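Local structure of putative metal binding protein (Coccidioides immitis, 3CVG) at residues 24-27 and 28-31; 60-63 and 64-67; 80-83 and 84-87; 183-187 and 188-192. The protein is of unknown function but, as a member of the periplasmic binding protein superfamily, probably captures a small solute, possibly a metal ion, between two lobes. All coordinates share one frame; numbering follows the deposited sequence.

Contact 1 (24-27 and 28-31); sequences IGNG and GAGQ
With CG anti to the backbone N (chi1 177°), Asn26 swings its side chain forward from the end of strand 20-26 and under the first turn of helix 28-32, where CG lies 4.0 Å from Ala29 CB. This is a glycine-rich strand-turn-helix joint at the end of a parallel strand of the periplasmic-binding-protein fold. The backbone of Asn26 is still fully extended. Gly27, the N-cap, makes the turn alone, and helical angles begin at Gly28. At Gly30 a CB would point back toward residues 24-27, and its absence keeps that side of the helix start clear of a side chain. Besides Asn26, the methyl of Ala29 and the extended side chain of Gln31 are the side chains at the turn; the methyl and Asn26 both also rest on Val35 of helix 34-47. Bonds from outside reach the joint: Tyr81 OH is bonded to Ala29 N, Trp58 NE1 is bonded to Asn26 O, and Ser61 N probably donates to that same carbonyl. Gly28 lies about 7 Å from the bound calcium ion, too far for direct coordination. The first helical bond runs from Gln31 N to Gly27 O (3.2 Å, 152° at the hydrogen). The donor lies in the plane of the Gly27 carbonyl, and Gln31 CB packs 3.4 Å from the same Gly27 O.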
loop_
_atom_site.group_PDB
_atom_site.type_symbol
_atom_site.label_atom_id
_atom_site.label_comp_id
_atom_site.label_asym_id
_atom_site.label_seq_id
_atom_site.Cartn_x
_atom_site.Cartn_y
_atom_site.Cartn_z
ATOM N N ILE A 24 -14.951 -1.891 8.490
ATOM C CA ILE A 24 -13.884 -2.193 7.542
ATOM C C ILE A 24 -12.496 -2.052 8.155
ATOM O O ILE A 24 -12.174 -1.024 8.752
ATOM C CB ILE A 24 -13.939 -1.247 6.319
ATOM C CG1 ILE A 24 -15.360 -1.175 5.763
ATOM C CG2 ILE A 24 -12.994 -1.742 5.238
ATOM C CD1 ILE A 24 -15.547 -0.088 4.717
ATOM N N GLY A 25 -11.678 -3.088 8.002
ATOM C CA GLY A 25 -10.324 -3.046 8.515
ATOM C C GLY A 25 -9.387 -2.773 7.354
ATOM O O GLY A 25 -9.435 -3.461 6.334
ATOM N N ASN A 26 -8.539 -1.762 7.490
ATOM C CA ASN A 26 -7.609 -1.423 6.423
ATOM C C ASN A 26 -6.516 -0.514 6.945
ATOM O O ASN A 26 -6.605 0.008 8.055
ATOM C CB ASN A 26 -8.346 -0.724 5.275
ATOM C CG ASN A 26 -7.408 -0.280 4.162
ATOM O OD1 ASN A 26 -6.697 -1.095 3.566
ATOM N ND2 ASN A 26 -7.398 1.017 3.881
ATOM N N GLY A 27 -5.481 -0.326 6.137
ATOM C CA GLY A 27 -4.391 0.532 6.549
ATOM C C GLY A 27 -4.256 1.784 5.706
ATOM O O GLY A 27 -4.771 2.845 6.063
ATOM N N GLY A 28 -3.581 1.645 4.570
ATOM C CA GLY A 28 -3.326 2.770 3.685
ATOM C C GLY A 28 -4.470 3.547 3.058
ATOM O O GLY A 28 -4.420 4.779 3.013
ATOM N N ALA A 29 -5.487 2.850 2.561
ATOM C CA ALA A 29 -6.613 3.520 1.921
ATOM C C ALA A 29 -7.416 4.373 2.895
ATOM O O ALA A 29 -7.971 5.397 2.516
ATOM C CB ALA A 29 -7.514 2.498 1.253
ATOM N N GLY A 30 -7.503 3.945 4.148
ATOM C CA GLY A 30 -8.239 4.743 5.109
ATOM C C GLY A 30 -7.399 5.958 5.457
ATOM O O GLY A 30 -7.904 7.071 5.624
ATOM N N GLN A 31 -6.095 5.722 5.546
ATOM C CA GLN A 31 -5.107 6.743 5.874
ATOM C C GLN A 31 -4.993 7.786 4.763
ATOM O O GLN A 31 -4.546 8.910 4.995
ATOM C CB GLN A 31 -3.753 6.057 6.098
ATOM C CG GLN A 31 -2.627 6.953 6.563
ATOM C CD GLN A 31 -1.316 6.191 6.739
ATOM O OE1 GLN A 31 -0.360 6.701 7.332
ATOM N NE2 GLN A 31 -1.267 4.967 6.219
#

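Contact 2 (60-63 and 64-67); sequences KSDT and TVTI
Ser61 and Thr66 meet hydroxyl to hydroxyl, OG to OG1 at 2.7 Å, a hydrogen bond in which either may donate. Ser61 reaches it by placing OG between its own backbone N and carbonyl carbon (chi1 53°). Thr66 holds OG1 beside its backbone N, and OG1 also lies 3.0 Å from Asp62 O. A water joins the same group, donating to Ser61 O and bonded to Thr66 OG1. Ser61 CB also packs against Val65 CB at 3.6 Å. Asp62 is the N-cap of helix 63-71. Its folded-back carboxylate (chi1 69°) accepts through OD1 from Val65 N at 2.9 Å, the capping bond, although the exact place of OD1 is less sure. Thr66 N donates to Asp62 O almost straight (168° at the hydrogen). Further on, the Thr63 and Ile67 side chains lie side by side, CG2 4.0 Å from CD1, next to the helical bond from Ile67 N to Thr63 O. Thr63 OG1 is hydrogen-bonded to Tyr81 N. A carboxylate set at the helix start would probably be stabilised by the N-H of Val65 and the helix dipole, while the hydroxyls and the water link Ser61, just after strand 55-60, to Thr66.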
loop_
_atom_site.group_PDB
_atom_site.type_symbol
_atom_site.label_atom_id
_atom_site.label_comp_id
_atom_site.label_asym_id
_atom_site.label_seq_id
_atom_site.Cartn_x
_atom_site.Cartn_y
_atom_site.Cartn_z
ATOM N N LYS A 60 -8.252 0.730 11.768
ATOM C CA LYS A 60 -6.905 0.811 11.214
ATOM C C LYS A 60 -6.107 -0.445 11.535
ATOM O O LYS A 60 -5.886 -0.765 12.705
ATOM C CB LYS A 60 -6.186 2.036 11.774
ATOM C CG LYS A 60 -4.827 2.302 11.166
ATOM C CD LYS A 60 -4.284 3.644 11.643
ATOM C CE LYS A 60 -3.024 4.042 10.884
ATOM N NZ LYS A 60 -2.563 5.412 11.254
ATOM N N SER A 61 -5.668 -1.145 10.493
ATOM C CA SER A 61 -4.906 -2.372 10.678
ATOM C C SER A 61 -4.160 -2.803 9.420
ATOM O O SER A 61 -4.649 -2.624 8.301
ATOM C CB SER A 61 -5.847 -3.494 11.123
ATOM O OG SER A 61 -6.940 -3.621 10.227
ATOM N N ASP A 62 -2.968 -3.363 9.605
ATOM C CA ASP A 62 -2.197 -3.830 8.463
ATOM C C ASP A 62 -2.875 -5.112 7.987
ATOM O O ASP A 62 -3.830 -5.573 8.613
ATOM C CB ASP A 62 -0.728 -4.076 8.853
ATOM C CG ASP A 62 -0.538 -5.267 9.782
ATOM O OD1 ASP A 62 -1.534 -5.915 10.166
ATOM O OD2 ASP A 62 0.625 -5.554 10.128
ATOM N N THR A 63 -2.409 -5.678 6.883
ATOM C CA THR A 63 -3.021 -6.893 6.357
ATOM C C THR A 63 -3.161 -8.042 7.364
ATOM O O THR A 63 -4.218 -8.662 7.454
ATOM C CB THR A 63 -2.255 -7.417 5.123
ATOM O OG1 THR A 63 -2.383 -6.479 4.045
ATOM C CG2 THR A 63 -2.820 -8.760 4.675
ATOM N N THR A 64 -2.110 -8.331 8.125
ATOM C CA THR A 64 -2.176 -9.439 9.081
ATOM C C THR A 64 -3.275 -9.261 10.134
ATOM O O THR A 64 -4.006 -10.209 10.457
ATOM C CB THR A 64 -0.830 -9.635 9.804
ATOM O OG1 THR A 64 0.196 -9.916 8.842
ATOM C CG2 THR A 64 -0.921 -10.792 10.791
ATOM N N VAL A 65 -3.385 -8.046 10.661
ATOM C CA VAL A 65 -4.379 -7.750 11.688
ATOM C C VAL A 65 -5.787 -7.735 11.118
ATOM O O VAL A 65 -6.722 -8.243 11.737
ATOM C CB VAL A 65 -4.094 -6.395 12.361
ATOM C CG1 VAL A 65 -5.016 -6.205 13.560
ATOM C CG2 VAL A 65 -2.645 -6.333 12.789
ATOM N N THR A 66 -5.938 -7.142 9.938
ATOM C CA THR A 66 -7.236 -7.083 9.279
ATOM C C THR A 66 -7.798 -8.499 9.196
ATOM O O THR A 66 -8.954 -8.747 9.539
ATOM C CB THR A 66 -7.107 -6.492 7.853
ATOM O OG1 THR A 66 -6.750 -5.106 7.941
ATOM C CG2 THR A 66 -8.412 -6.631 7.088
ATOM N N ILE A 67 -6.972 -9.431 8.744
ATOM C CA ILE A 67 -7.407 -10.815 8.633
ATOM C C ILE A 67 -7.684 -11.387 10.025
ATOM O O ILE A 67 -8.585 -12.207 10.192
ATOM C CB ILE A 67 -6.353 -11.663 7.894
ATOM C CG1 ILE A 67 -6.259 -11.191 6.437
ATOM C CG2 ILE A 67 -6.713 -13.145 7.974
ATOM C CD1 ILE A 67 -5.135 -11.816 5.638
HETATM O O HOH W 1 -5.265 -3.941 5.613
#

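Contact 3 (80-83 and 84-87); sequences TYSP and VAER
Glu86 curls back over the loop that precedes its helix and accepts two hydrogen bonds through one oxygen. Thr80 OG1 donates to OE2 at 2.5 Å, and Ser82 N donates to OE2 at 3.1 Å. The donors come from opposite faces of the carboxylate plane, 41° and 50° out of it, so OE2 is held from both faces, which should limit rotation of the carboxylate. The bend at chi2 of Glu86 (149°) makes this possible, and the Thr80 and Glu86 side chains run past one another, antiparallel. The other oxygen, OE1, comes within 3.4 Å of Pro83 CA.

Capping bonds form a second group. Ser82 is the N-cap of helix 83-91, which follows strand 77-80 of this periplasmic-binding-protein fold; its OG takes a weak bond from Ala85 N at 3.4 Å. Glu86 OE2 in turn accepts the N-H of this N-cap residue, tying the helix back to its own start. The negative carboxylate near the helix start is probably welcomed by the dipole.

Backbone bonds complete the first turn: Glu86 N to Ser82 O at 2.9 Å and Arg87 N to Pro83 O. Apolar contact is slight: Ser82 CB touches Ala85 CB at 3.7 Å, and Ala85 also packs on Ile67 of helix 63-71. Thr80 also pairs with His238 of strand 234-241 through its backbone.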
loop_
_atom_site.group_PDB
_atom_site.type_symbol
_atom_site.label_atom_id
_atom_site.label_comp_id
_atom_site.label_asym_id
_atom_site.label_seq_id
_atom_site.Cartn_x
_atom_site.Cartn_y
_atom_site.Cartn_z
ATOM N N THR A 80 -7.129 -5.629 1.827
ATOM C CA THR A 80 -5.785 -6.114 2.066
ATOM C C THR A 80 -4.844 -5.926 0.882
ATOM O O THR A 80 -5.279 -5.634 -0.237
ATOM C CB THR A 80 -5.851 -7.592 2.471
ATOM O OG1 THR A 80 -6.589 -8.326 1.484
ATOM C CG2 THR A 80 -6.567 -7.734 3.802
ATOM N N TYR A 81 -3.552 -6.106 1.140
ATOM C CA TYR A 81 -2.526 -5.938 0.124
ATOM C C TYR A 81 -1.607 -7.148 -0.014
ATOM O O TYR A 81 -0.401 -6.992 -0.222
ATOM C CB TYR A 81 -1.688 -4.711 0.460
ATOM C CG TYR A 81 -2.506 -3.464 0.720
ATOM C CD1 TYR A 81 -2.782 -2.563 -0.301
ATOM C CD2 TYR A 81 -2.991 -3.180 2.001
ATOM C CE1 TYR A 81 -3.514 -1.402 -0.058
ATOM C CE2 TYR A 81 -3.725 -2.024 2.254
ATOM C CZ TYR A 81 -3.979 -1.141 1.223
ATOM O OH TYR A 81 -4.674 0.014 1.477
ATOM N N SER A 82 -2.159 -8.350 0.106
ATOM C CA SER A 82 -1.344 -9.554 -0.029
ATOM C C SER A 82 -2.143 -10.724 -0.606
ATOM O O SER A 82 -2.827 -11.438 0.125
ATOM C CB SER A 82 -0.758 -9.954 1.332
ATOM O OG SER A 82 -0.004 -11.156 1.227
ATOM N N PRO A 83 -2.077 -10.923 -1.933
ATOM C CA PRO A 83 -2.807 -12.022 -2.578
ATOM C C PRO A 83 -2.606 -13.389 -1.909
ATOM O O PRO A 83 -3.555 -14.171 -1.783
ATOM C CB PRO A 83 -2.274 -11.987 -4.007
ATOM C CG PRO A 83 -2.095 -10.521 -4.244
ATOM C CD PRO A 83 -1.443 -10.051 -2.944
ATOM N N VAL A 84 -1.384 -13.688 -1.473
ATOM C CA VAL A 84 -1.137 -14.982 -0.838
ATOM C C VAL A 84 -1.832 -15.099 0.512
ATOM O O VAL A 84 -2.443 -16.131 0.819
ATOM C CB VAL A 84 0.374 -15.252 -0.629
ATOM C CG1 VAL A 84 0.565 -16.568 0.129
ATOM C CG2 VAL A 84 1.075 -15.334 -1.968
ATOM N N ALA A 85 -1.732 -14.044 1.318
ATOM C CA ALA A 85 -2.349 -14.039 2.637
ATOM C C ALA A 85 -3.862 -14.118 2.462
ATOM O O ALA A 85 -4.563 -14.739 3.265
ATOM C CB ALA A 85 -1.961 -12.765 3.402
ATOM N N GLU A 86 -4.354 -13.481 1.405
ATOM C CA GLU A 86 -5.780 -13.488 1.108
ATOM C C GLU A 86 -6.219 -14.922 0.799
ATOM O O GLU A 86 -7.184 -15.418 1.377
ATOM C CB GLU A 86 -6.066 -12.547 -0.073
ATOM C CG GLU A 86 -6.101 -11.065 0.329
ATOM C CD GLU A 86 -5.639 -10.119 -0.774
ATOM O OE1 GLU A 86 -5.808 -10.451 -1.971
ATOM O OE2 GLU A 86 -5.117 -9.028 -0.441
ATOM N N ARG A 87 -5.498 -15.588 -0.101
ATOM C CA ARG A 87 -5.806 -16.972 -0.468
ATOM C C ARG A 87 -5.829 -17.898 0.747
ATOM O O ARG A 87 -6.703 -18.759 0.865
ATOM C CB ARG A 87 -4.778 -17.512 -1.471
ATOM C CG ARG A 87 -4.910 -19.019 -1.731
ATOM C CD ARG A 87 -3.863 -19.529 -2.713
ATOM N NE ARG A 87 -2.523 -19.610 -2.135
ATOM C CZ ARG A 87 -2.159 -20.480 -1.197
ATOM N NH1 ARG A 87 -3.035 -21.355 -0.715
ATOM N NH2 ARG A 87 -0.914 -20.474 -0.742
#

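Contact 4 (183-187 and 188-192); sequences YITFP and IQALT
This is a local helix-start contact in which the loop after strand 180-182 wraps the first turn of helix 187-196, a strand-loop-helix joint of the periplasmic-binding-protein fold. Phe186 is the N-cap, and its carbonyl accepts the first helical bond. Phe186 O takes Ala190 N at 3.1 Å, nearly straight at the hydrogen (166°), and also the hydroxyl of Thr185, 3.2 Å from OG1. Thr185 puts OG1 between its backbone N and carbonyl carbon (chi1 62°), which turns the hydroxyl in toward the turn. Pro187, with no N-H to satisfy, suits the first helical position, and its O accepts Leu191 N.

Gln189 reaches back along the loop. Its OE1 sits 3.4 Å from Thr185 CB, while NE2 meets the edge of the Phe186 ring, near its plane, 3.6 Å from CD2; ring and amide planes stand 70° apart. Tyr183 lays its ring edge by Ala190 CA, and its OH is tied to Gln189 by two waters. Outside the turn, Arg150 NE holds Thr185 O, and Ala190 and Tyr183 pack on Leu148 of strand 147-149. Pro187 lies about 5 Å from the bound calcium ion. Of the two waters, one donates to Gln189 OE1 but is only weakly bonded to the tyrosine hydroxyl. The other bonds Tyr183 OH at 2.8 Å and donates to Gln189 O at 3.0 Å.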
loop_
_atom_site.group_PDB
_atom_site.type_symbol
_atom_site.label_atom_id
_atom_site.label_comp_id
_atom_site.label_asym_id
_atom_site.label_seq_id
_atom_site.Cartn_x
_atom_site.Cartn_y
_atom_site.Cartn_z
ATOM N N TYR A 183 14.418 3.182 9.946
ATOM C CA TYR A 183 13.800 4.415 10.435
ATOM C C TYR A 183 12.329 4.020 10.585
ATOM O O TYR A 183 11.549 4.091 9.630
ATOM C CB TYR A 183 13.967 5.528 9.403
ATOM C CG TYR A 183 13.490 6.879 9.884
ATOM C CD1 TYR A 183 14.232 7.621 10.814
ATOM C CD2 TYR A 183 12.284 7.410 9.431
ATOM C CE1 TYR A 183 13.772 8.868 11.279
ATOM C CE2 TYR A 183 11.819 8.651 9.888
ATOM C CZ TYR A 183 12.565 9.370 10.809
ATOM O OH TYR A 183 12.102 10.591 11.252
ATOM N N ILE A 184 11.974 3.595 11.792
ATOM C CA ILE A 184 10.643 3.085 12.080
ATOM C C ILE A 184 9.584 4.129 12.368
ATOM O O ILE A 184 9.385 4.537 13.515
ATOM C CB ILE A 184 10.733 2.078 13.248
ATOM C CG1 ILE A 184 11.923 1.137 13.002
ATOM C CG2 ILE A 184 9.436 1.284 13.357
ATOM C CD1 ILE A 184 12.322 0.280 14.199
ATOM N N THR A 185 8.892 4.543 11.311
ATOM C CA THR A 185 7.839 5.553 11.412
ATOM C C THR A 185 6.782 5.324 10.331
ATOM O O THR A 185 6.891 4.391 9.538
ATOM C CB THR A 185 8.401 6.967 11.186
ATOM O OG1 THR A 185 8.938 7.044 9.858
ATOM C CG2 THR A 185 9.494 7.293 12.195
ATOM N N PHE A 186 5.779 6.202 10.300
ATOM C CA PHE A 186 4.710 6.140 9.300
ATOM C C PHE A 186 5.294 6.591 7.962
ATOM O O PHE A 186 6.373 7.181 7.927
ATOM C CB PHE A 186 3.563 7.083 9.679
ATOM C CG PHE A 186 3.110 6.951 11.100
ATOM C CD1 PHE A 186 2.685 5.723 11.602
ATOM C CD2 PHE A 186 3.093 8.066 11.938
ATOM C CE1 PHE A 186 2.245 5.608 12.924
ATOM C CE2 PHE A 186 2.656 7.966 13.260
ATOM C CZ PHE A 186 2.231 6.733 13.755
ATOM N N PRO A 187 4.572 6.343 6.850
ATOM C CA PRO A 187 4.965 6.692 5.483
ATOM C C PRO A 187 5.550 8.077 5.224
ATOM O O PRO A 187 6.651 8.194 4.691
ATOM C CB PRO A 187 3.674 6.478 4.696
ATOM C CG PRO A 187 3.093 5.303 5.368
ATOM C CD PRO A 187 3.260 5.665 6.837
ATOM N N ILE A 188 4.806 9.121 5.577
ATOM C CA ILE A 188 5.255 10.491 5.328
ATOM C C ILE A 188 6.583 10.816 6.011
ATOM O O ILE A 188 7.507 11.328 5.375
ATOM C CB ILE A 188 4.174 11.518 5.761
ATOM C CG1 ILE A 188 2.950 11.402 4.844
ATOM C CG2 ILE A 188 4.741 12.945 5.691
ATOM C CD1 ILE A 188 1.785 12.315 5.234
ATOM N N GLN A 189 6.681 10.517 7.301
ATOM C CA GLN A 189 7.918 10.773 8.039
ATOM C C GLN A 189 9.087 10.014 7.410
ATOM O O GLN A 189 10.167 10.574 7.219
ATOM C CB GLN A 189 7.754 10.360 9.501
ATOM C CG GLN A 189 6.884 11.312 10.302
ATOM C CD GLN A 189 6.292 10.668 11.541
ATOM O OE1 GLN A 189 6.942 9.859 12.214
ATOM N NE2 GLN A 189 5.049 11.036 11.861
ATOM N N ALA A 190 8.875 8.742 7.081
ATOM C CA ALA A 190 9.937 7.933 6.473
ATOM C C ALA A 190 10.440 8.491 5.137
ATOM O O ALA A 190 11.649 8.496 4.876
ATOM C CB ALA A 190 9.457 6.477 6.295
ATOM N N LEU A 191 9.521 8.929 4.275
ATOM C CA LEU A 191 9.923 9.490 2.989
ATOM C C LEU A 191 10.660 10.815 3.220
ATOM O O LEU A 191 11.678 11.084 2.589
ATOM C CB LEU A 191 8.701 9.717 2.074
ATOM C CG LEU A 191 8.962 10.378 0.711
ATOM C CD1 LEU A 191 10.096 9.662 -0.025
ATOM C CD2 LEU A 191 7.679 10.353 -0.129
ATOM N N THR A 192 10.141 11.628 4.135
ATOM C CA THR A 192 10.758 12.908 4.458
ATOM C C THR A 192 12.193 12.680 4.945
ATOM O O THR A 192 13.123 13.396 4.555
ATOM C CB THR A 192 9.956 13.644 5.557
ATOM O OG1 THR A 192 8.640 13.942 5.067
ATOM C CG2 THR A 192 10.654 14.942 5.952
HETATM O O HOH W 2 9.167 11.052 12.876
HETATM O O HOH W 3 10.830 12.434 9.518
#

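From the N terminus the four contacts follow in series; none nests in or crosses another. Each closes a short turn between a strand and the helix after it. Contacts 1, 2 and 3 end neighbouring strands, 20-26, 55-60 and 77-80, and touch each other: contact 2 meets contact 1 by a probable backbone bond and contact 3 through Thr63, and Tyr81 of contact 3 reaches contact 1. Their helix starts probably line one side of a lobe. Contact 4 lies across the centre of the chain, about 24 Å from contact 3 between centres, yet its Pro187 touches Gln31 of contact 1. The calcium ion lies near contacts 1 to 4.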